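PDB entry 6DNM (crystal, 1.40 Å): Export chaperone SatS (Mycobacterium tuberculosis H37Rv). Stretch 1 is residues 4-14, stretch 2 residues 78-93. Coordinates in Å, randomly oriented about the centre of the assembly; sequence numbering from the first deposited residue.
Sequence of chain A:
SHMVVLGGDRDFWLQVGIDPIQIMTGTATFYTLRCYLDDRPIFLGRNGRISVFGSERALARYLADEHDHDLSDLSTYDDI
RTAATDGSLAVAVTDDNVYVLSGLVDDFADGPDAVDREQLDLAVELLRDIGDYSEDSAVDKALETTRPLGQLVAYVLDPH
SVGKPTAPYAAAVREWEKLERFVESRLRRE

Stretch 1 4-14: VVLGGDRDFWL
Stretch 2, residues 78-93: DDIRTAATDGSLAVAV

How do the two backbones run past each other? Stretch 1 begins as an extended lead at V5 and L6 (phi/psi -90/118 and -82/153), makes a type I turn from L6 to D9, and enters a helix at F12. Stretch 2 is helical from D78, breaks at G87 with positive phi (83/8) in a Schellman motif, and continues through S88 (-102/-4) into extended residues L89 to V93. The register advances in the same direction along both: the CA atoms of V5 and D79 lie 5.8 Å apart, those of G7 and A83 4.6 Å, and those of W13 and A92 8.2 Å.

Why can the chains come so close at G7? G7 has no side chain, so its CA sits 3.7 Å from A83 CB and 3.2 Å from S88 OG; a CB there would lie 2.1 Å from that OG, a clash. S88 is in the p rotamer, and its OG gives a weak hydrogen bond to A83 O at 3.5 Å.

What anchors the two ends of the contact by polar bonds? D79, chi1 m, points toward stretch 1, and its OD2 accepts a hydrogen bond from V5 N at 3.1 Å. At the far end W13 NE1 donates to A90 O at 2.9 Å, nearly straight at 169°, with that oxygen at the ring edge. Water 1 donates to both V5 O (2.6 Å) and D79 O (2.8 Å); water 2 donates to G7 O (2.7 Å) and accepts from A90 N (2.9 Å).

Which side chains fill the space between? F12 (t) and W13 (m) both point toward stretch 2. F12 CZ packs 4.1 Å from both I80 CG1 and A83 CB, while L89 CD1 touches both rings, 3.9 Å from F12 CE2 and 3.7 Å from W13 CZ2. I80 CD1 meets W13 CZ3 at 3.9 Å.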

ATOM      1  N   VAL A   4     -24.759 -10.217  -2.826  1.00 36.09           N
ATOM      2  CA  VAL A   4     -26.078  -9.697  -2.494  1.00 35.66           C
ATOM      3  C   VAL A   4     -26.009  -8.239  -2.033  1.00 32.22           C
ATOM      4  O   VAL A   4     -27.039  -7.598  -1.830  1.00 33.86           O
ATOM      5  CB  VAL A   4     -26.818 -10.597  -1.472  1.00 37.91           C
ATOM      6  CG1 VAL A   4     -27.108 -11.968  -2.072  1.00 38.80           C
ATOM      7  CG2 VAL A   4     -26.010 -10.733  -0.192  1.00 38.32           C
ATOM      8  N   VAL A   5     -24.799  -7.711  -1.868  1.00 27.45           N
ATOM      9  CA  VAL A   5     -24.620  -6.303  -1.532  1.00 23.76           C
ATOM     10  C   VAL A   5     -24.525  -5.513  -2.834  1.00 21.76           C
ATOM     11  O   VAL A   5     -23.605  -5.724  -3.629  1.00 21.94           O
ATOM     12  CB  VAL A   5     -23.375  -6.090  -0.660  1.00 24.73           C
ATOM     13  CG1 VAL A   5     -23.202  -4.611  -0.364  1.00 25.54           C
ATOM     14  CG2 VAL A   5     -23.494  -6.890   0.634  1.00 25.74           C
ATOM     15  N   LEU A   6     -25.474  -4.606  -3.051  1.00 19.98           N
ATOM     16  CA  LEU A   6     -25.544  -3.864  -4.303  1.00 21.56           C
ATOM     17  C   LEU A   6     -24.572  -2.689  -4.294  1.00 19.95           C
ATOM     18  O   LEU A   6     -24.240  -2.135  -3.245  1.00 18.96           O
ATOM     19  CB  LEU A   6     -26.966  -3.354  -4.538  1.00 24.63           C
ATOM     20  CG  LEU A   6     -28.045  -4.408  -4.836  1.00 28.55           C
ATOM     21  CD1 LEU A   6     -27.531  -5.470  -5.798  1.00 28.91           C
ATOM     22  CD2 LEU A   6     -28.579  -5.048  -3.556  1.00 31.28           C
ATOM     23  N   GLY A   7     -24.133  -2.298  -5.495  1.00 19.30           N
ATOM     24  CA  GLY A   7     -23.069  -1.308  -5.614  1.00 19.35           C
ATOM     25  C   GLY A   7     -23.404   0.037  -5.003  1.00 20.18           C
ATOM     26  O   GLY A   7     -22.517   0.734  -4.498  1.00 20.28           O
ATOM     27  N   GLY A   8     -24.673   0.431  -5.047  1.00 21.64           N
ATOM     28  CA  GLY A   8     -25.078   1.694  -4.471  1.00 23.60           C
ATOM     29  C   GLY A   8     -25.425   1.660  -2.999  1.00 25.50           C
ATOM     30  O   GLY A   8     -25.878   2.674  -2.459  1.00 27.76           O
ATOM     31  N   ASP A   9     -25.242   0.525  -2.330  1.00 26.08           N
ATOM     32  CA  ASP A   9     -25.564   0.436  -0.912  1.00 29.12           C
ATOM     33  C   ASP A   9     -24.616   1.309  -0.088  1.00 29.37           C
ATOM     34  O   ASP A   9     -23.452   1.514  -0.446  1.00 28.27           O
ATOM     35  CB  ASP A   9     -25.516  -1.023  -0.443  1.00 33.01           C
ATOM     36  CG  ASP A   9     -26.750  -1.824  -0.872  1.00 36.10           C
ATOM     37  OD1 ASP A   9     -26.746  -3.069  -0.725  1.00 36.94           O
ATOM     38  OD2 ASP A   9     -27.723  -1.215  -1.365  1.00 38.49           O
ATOM     39  N   ARG A  10     -25.142   1.811   1.038  1.00 31.44           N
ATOM     40  CA  ARG A  10     -24.489   2.850   1.835  1.00 34.30           C
ATOM     41  C   ARG A  10     -23.059   2.486   2.214  1.00 31.76           C
ATOM     42  O   ARG A  10     -22.130   3.288   2.054  1.00 34.45           O
ATOM     43  CB  ARG A  10     -25.320   3.069   3.106  1.00 39.88           C
ATOM     44  CG  ARG A  10     -25.064   4.367   3.852  1.00 45.29           C
ATOM     45  CD  ARG A  10     -24.760   5.510   2.913  1.00 49.54           C
ATOM     46  NE  ARG A  10     -25.228   6.782   3.455  1.00 53.15           N
ATOM     47  CZ  ARG A  10     -25.326   7.899   2.742  1.00 55.81           C
ATOM     48  NH1 ARG A  10     -24.987   7.897   1.459  1.00 56.59           N
ATOM     49  NH2 ARG A  10     -25.764   9.016   3.309  1.00 56.55           N
ATOM     50  N   ASP A  11     -22.875   1.286   2.743  1.00 23.74           N
ATOM     51  CA  ASP A  11     -21.607   0.867   3.321  1.00 20.44           C
ATOM     52  C   ASP A  11     -21.022  -0.255   2.480  1.00 18.37           C
ATOM     53  O   ASP A  11     -20.570  -1.271   3.015  1.00 18.33           O
ATOM     54  CB  ASP A  11     -21.850   0.389   4.755  1.00 21.17           C
ATOM     55  CG  ASP A  11     -22.405   1.487   5.645  1.00 21.52           C
ATOM     56  OD1 ASP A  11     -21.722   2.520   5.792  1.00 21.34           O
ATOM     57  OD2 ASP A  11     -23.529   1.334   6.174  1.00 21.09           O
ATOM     58  N   PHE A  12     -21.007  -0.067   1.161  1.00 16.54           N
ATOM     59  CA  PHE A  12     -20.653  -1.154   0.252  1.00 15.85           C
ATOM     60  C   PHE A  12     -19.290  -1.763   0.581  1.00 15.06           C
ATOM     61  O   PHE A  12     -19.166  -2.982   0.748  1.00 14.56           O
ATOM     62  CB  PHE A  12     -20.666  -0.669  -1.197  1.00 15.68           C
ATOM     63  CG  PHE A  12     -20.211  -1.719  -2.178  1.00 14.07           C
ATOM     64  CD1 PHE A  12     -21.105  -2.660  -2.662  1.00 14.97           C
ATOM     65  CD2 PHE A  12     -18.882  -1.787  -2.591  1.00 14.18           C
ATOM     66  CE1 PHE A  12     -20.694  -3.635  -3.557  1.00 15.16           C
ATOM     67  CE2 PHE A  12     -18.467  -2.755  -3.483  1.00 14.43           C
ATOM     68  CZ  PHE A  12     -19.375  -3.684  -3.970  1.00 14.88           C
ATOM     69  N   TRP A  13     -18.238  -0.940   0.610  1.00 14.26           N
ATOM     70  CA  TRP A  13     -16.894  -1.494   0.760  1.00 15.03           C
ATOM     71  C   TRP A  13     -16.702  -2.123   2.134  1.00 14.78           C
ATOM     72  O   TRP A  13     -16.048  -3.172   2.260  1.00 15.57           O
ATOM     73  CB  TRP A  13     -15.838  -0.424   0.452  1.00 15.56           C
ATOM     74  CG  TRP A  13     -15.834  -0.075  -1.012  1.00 15.30           C
ATOM     75  CD1 TRP A  13     -16.307   1.072  -1.585  1.00 16.11           C
ATOM     76  CD2 TRP A  13     -15.383  -0.907  -2.094  1.00 14.78           C
ATOM     77  NE1 TRP A  13     -16.161   1.014  -2.953  1.00 16.34           N
ATOM     78  CE2 TRP A  13     -15.601  -0.191  -3.290  1.00 15.15           C
ATOM     79  CE3 TRP A  13     -14.812  -2.182  -2.166  1.00 15.22           C
ATOM     80  CZ2 TRP A  13     -15.263  -0.704  -4.542  1.00 15.98           C
ATOM     81  CZ3 TRP A  13     -14.470  -2.690  -3.411  1.00 15.97           C
ATOM     82  CH2 TRP A  13     -14.695  -1.948  -4.584  1.00 15.56           C
ATOM     83  N   LEU A  14     -17.302  -1.526   3.167  1.00 15.76           N
ATOM     84  CA  LEU A  14     -17.281  -2.140   4.491  1.00 17.04           C
ATOM     85  C   LEU A  14     -17.954  -3.508   4.475  1.00 16.82           C
ATOM     86  O   LEU A  14     -17.422  -4.480   5.024  1.00 17.82           O
ATOM     87  CB  LEU A  14     -17.959  -1.210   5.497  1.00 18.89           C
ATOM     88  CG  LEU A  14     -17.859  -1.579   6.972  1.00 21.70           C
ATOM     89  CD1 LEU A  14     -16.415  -1.666   7.421  1.00 22.97           C
ATOM     90  CD2 LEU A  14     -18.606  -0.555   7.791  1.00 22.38           C
ATOM     91  N   ASP A  78     -17.793 -11.703  -5.610  1.00 17.39           N
ATOM     92  CA  ASP A  78     -18.871 -11.660  -6.595  1.00 20.76           C
ATOM     93  C   ASP A  78     -19.721 -10.410  -6.460  1.00 18.74           C
ATOM     94  O   ASP A  78     -20.218  -9.931  -7.443  1.00 18.51           O
ATOM     95  CB  ASP A  78     -19.735 -12.915  -6.563  1.00 26.68           C
ATOM     96  CG  ASP A  78     -20.503 -13.134  -7.875  1.00 34.38           C
ATOM     97  OD1 ASP A  78     -19.863 -13.482  -8.892  1.00 37.81           O
ATOM     98  OD2 ASP A  78     -21.727 -12.969  -7.885  1.00 37.06           O
ATOM     99  N   ASP A  79     -19.866  -9.888  -5.246  1.00 19.29           N
ATOM    100  CA  ASP A  79     -20.584  -8.630  -5.055  1.00 18.98           C
ATOM    101  C   ASP A  79     -19.877  -7.481  -5.766  1.00 16.55           C
ATOM    102  O   ASP A  79     -20.527  -6.596  -6.332  1.00 15.76           O
ATOM    103  CB  ASP A  79     -20.718  -8.317  -3.563  1.00 22.84           C
ATOM    104  CG  ASP A  79     -21.832  -9.102  -2.890  1.00 29.35           C
ATOM    105  OD1 ASP A  79     -22.582  -9.822  -3.584  1.00 32.33           O
ATOM    106  OD2 ASP A  79     -21.962  -8.990  -1.654  1.00 30.99           O
ATOM    107  N   ILE A  80     -18.544  -7.472  -5.730  1.00 14.92           N
ATOM    108  CA  ILE A  80     -17.788  -6.435  -6.430  1.00 14.16           C
ATOM    109  C   ILE A  80     -17.967  -6.566  -7.935  1.00 14.81           C
ATOM    110  O   ILE A  80     -18.258  -5.583  -8.627  1.00 15.71           O
ATOM    111  CB  ILE A  80     -16.305  -6.479  -6.026  1.00 14.92           C
ATOM    112  CG1 ILE A  80     -16.156  -6.199  -4.525  1.00 15.50           C
ATOM    113  CG2 ILE A  80     -15.498  -5.496  -6.883  1.00 16.33           C
ATOM    114  CD1 ILE A  80     -14.797  -6.543  -3.962  1.00 16.48           C
ATOM    115  N   ARG A  81     -17.786  -7.779  -8.460  1.00 15.00           N
ATOM    116  CA  ARG A  81     -17.890  -7.988  -9.900  1.00 15.33           C
ATOM    117  C   ARG A  81     -19.287  -7.655 -10.400  1.00 16.24           C
ATOM    118  O   ARG A  81     -19.442  -7.006 -11.443  1.00 16.37           O
ATOM    119  CB  ARG A  81     -17.515  -9.434 -10.240  1.00 17.32           C
ATOM    120  CG  ARG A  81     -17.627  -9.764 -11.722  1.00 19.94           C
ATOM    121  CD  ARG A  81     -17.022 -11.119 -12.042  1.00 24.89           C
ATOM    122  NE  ARG A  81     -17.721 -12.203 -11.359  1.00 29.71           N
ATOM    123  CZ  ARG A  81     -18.683 -12.934 -11.911  1.00 33.91           C
ATOM    124  NH1 ARG A  81     -19.070 -12.693 -13.157  1.00 35.64           N
ATOM    125  NH2 ARG A  81     -19.262 -13.902 -11.216  1.00 35.00           N
ATOM    126  N   THR A  82     -20.317  -8.077  -9.657  1.00 16.37           N
ATOM    127  CA  THR A  82     -21.698  -7.792 -10.040  1.00 17.69           C
ATOM    128  C   THR A  82     -21.996  -6.297  -9.984  1.00 16.26           C
ATOM    129  O   THR A  82     -22.722  -5.771 -10.832  1.00 16.29           O
ATOM    130  CB  THR A  82     -22.660  -8.567  -9.130  1.00 20.50           C
ATOM    131  OG1 THR A  82     -22.375  -9.970  -9.210  1.00 25.13           O
ATOM    132  CG2 THR A  82     -24.090  -8.339  -9.555  1.00 23.19           C
ATOM    133  N   ALA A  83     -21.448  -5.592  -8.994  1.00 15.50           N
ATOM    134  CA  ALA A  83     -21.613  -4.142  -8.971  1.00 15.01           C
ATOM    135  C   ALA A  83     -20.944  -3.501 -10.180  1.00 14.76           C
ATOM    136  O   ALA A  83     -21.487  -2.560 -10.773  1.00 16.27           O
ATOM    137  CB  ALA A  83     -21.060  -3.563  -7.667  1.00 14.89           C
ATOM    138  N   ALA A  84     -19.747  -3.976 -10.539  1.00 15.01           N
ATOM    139  CA  ALA A  84     -19.073  -3.459 -11.725  1.00 16.37           C
ATOM    140  C   ALA A  84     -19.919  -3.668 -12.977  1.00 17.97           C
ATOM    141  O   ALA A  84     -20.090  -2.747 -13.786  1.00 18.40           O
ATOM    142  CB  ALA A  84     -17.704  -4.121 -11.879  1.00 18.41           C
ATOM    143  N   THR A  85     -20.461  -4.877 -13.154  1.00 16.68           N
ATOM    144  CA  THR A  85     -21.253  -5.135 -14.354  1.00 17.40           C
ATOM    145  C   THR A  85     -22.622  -4.462 -14.293  1.00 17.50           C
ATOM    146  O   THR A  85     -23.193  -4.139 -15.341  1.00 19.07           O
ATOM    147  CB  THR A  85     -21.344  -6.640 -14.650  1.00 17.78           C
ATOM    148  OG1 THR A  85     -21.914  -7.333 -13.534  1.00 18.22           O
ATOM    149  CG2 THR A  85     -19.949  -7.208 -14.931  1.00 17.87           C
ATOM    150  N   ASP A  86     -23.156  -4.227 -13.090  1.00 17.11           N
ATOM    151  CA  ASP A  86     -24.398  -3.471 -12.956  1.00 18.20           C
ATOM    152  C   ASP A  86     -24.209  -2.006 -13.310  1.00 19.73           C
ATOM    153  O   ASP A  86     -25.197  -1.305 -13.549  1.00 20.26           O
ATOM    154  CB  ASP A  86     -24.894  -3.491 -11.508  1.00 18.80           C
ATOM    155  CG  ASP A  86     -25.603  -4.772 -11.131  1.00 18.60           C
ATOM    156  OD1 ASP A  86     -25.868  -5.617 -12.015  1.00 18.82           O
ATOM    157  OD2 ASP A  86     -25.911  -4.909  -9.928  1.00 19.12           O
ATOM    158  N   GLY A  87     -22.971  -1.519 -13.304  1.00 18.90           N
ATOM    159  CA  GLY A  87     -22.723  -0.104 -13.458  1.00 20.10           C
ATOM    160  C   GLY A  87     -22.857   0.700 -12.185  1.00 20.00           C
ATOM    161  O   GLY A  87     -22.796   1.932 -12.238  1.00 22.68           O
ATOM    162  N   SER A  88     -23.024   0.044 -11.041  1.00 19.36           N
ATOM    163  CA  SER A  88     -23.246   0.723  -9.773  1.00 19.95           C
ATOM    164  C   SER A  88     -22.004   0.770  -8.898  1.00 19.37           C
ATOM    165  O   SER A  88     -22.051   1.369  -7.819  1.00 20.87           O
ATOM    166  CB  SER A  88     -24.375   0.030  -9.008  1.00 20.88           C
ATOM    167  OG  SER A  88     -24.019  -1.309  -8.711  1.00 21.48           O
ATOM    168  N   LEU A  89     -20.905   0.147  -9.323  1.00 18.88           N
ATOM    169  CA  LEU A  89     -19.683   0.154  -8.530  1.00 17.31           C
ATOM    170  C   LEU A  89     -19.163   1.579  -8.413  1.00 19.10           C
ATOM    171  O   LEU A  89     -18.997   2.281  -9.414  1.00 20.42           O
ATOM    172  CB  LEU A  89     -18.627  -0.728  -9.191  1.00 17.14           C
ATOM    173  CG  LEU A  89     -17.341  -0.891  -8.370  1.00 18.55           C
ATOM    174  CD1 LEU A  89     -17.586  -1.803  -7.176  1.00 19.94           C
ATOM    175  CD2 LEU A  89     -16.203  -1.427  -9.226  1.00 20.55           C
ATOM    176  N   ALA A  90     -18.915   2.010  -7.182  1.00 18.03           N
ATOM    177  CA  ALA A  90     -18.414   3.354  -6.909  1.00 20.86           C
ATOM    178  C   ALA A  90     -17.156   3.154  -6.084  1.00 20.64           C
ATOM    179  O   ALA A  90     -17.236   2.924  -4.874  1.00 22.07           O
ATOM    180  CB  ALA A  90     -19.440   4.192  -6.156  1.00 22.62           C
ATOM    181  N   VAL A  91     -16.005   3.206  -6.749  1.00 20.80           N
ATOM    182  CA  VAL A  91     -14.734   3.051  -6.056  1.00 21.08           C
ATOM    183  C   VAL A  91     -14.491   4.309  -5.238  1.00 22.16           C
ATOM    184  O   VAL A  91     -14.546   5.428  -5.759  1.00 25.79           O
ATOM    185  CB  VAL A  91     -13.595   2.786  -7.047  1.00 22.10           C
ATOM    186  CG1 VAL A  91     -12.288   2.572  -6.302  1.00 22.68           C
ATOM    187  CG2 VAL A  91     -13.928   1.578  -7.900  1.00 22.93           C
ATOM    188  N   ALA A  92     -14.264   4.126  -3.944  1.00 20.09           N
ATOM    189  CA  ALA A  92     -14.040   5.229  -3.025  1.00 20.17           C
ATOM    190  C   ALA A  92     -12.961   4.795  -2.053  1.00 17.91           C
ATOM    191  O   ALA A  92     -13.035   3.696  -1.498  1.00 19.45           O
ATOM    192  CB  ALA A  92     -15.327   5.552  -2.259  1.00 22.62           C
ATOM    193  N   VAL A  93     -11.958   5.647  -1.863  1.00 15.68           N
ATOM    194  CA  VAL A  93     -10.850   5.387  -0.954  1.00 14.85           C
ATOM    195  C   VAL A  93     -11.031   6.278   0.269  1.00 14.97           C
ATOM    196  O   VAL A  93     -11.129   7.502   0.142  1.00 16.91           O
ATOM    197  CB  VAL A  93      -9.497   5.658  -1.635  1.00 13.44           C
ATOM    198  CG1 VAL A  93      -8.351   5.392  -0.675  1.00 14.52           C
ATOM    199  CG2 VAL A  93      -9.354   4.824  -2.903  1.00 14.37           C
TER
HETATM  200  O   HOH W   1     -23.312  -6.219  -6.151  1.00 21.18           O
HETATM  201  O   HOH W   2     -19.894   0.338  -4.995  1.00 19.48           O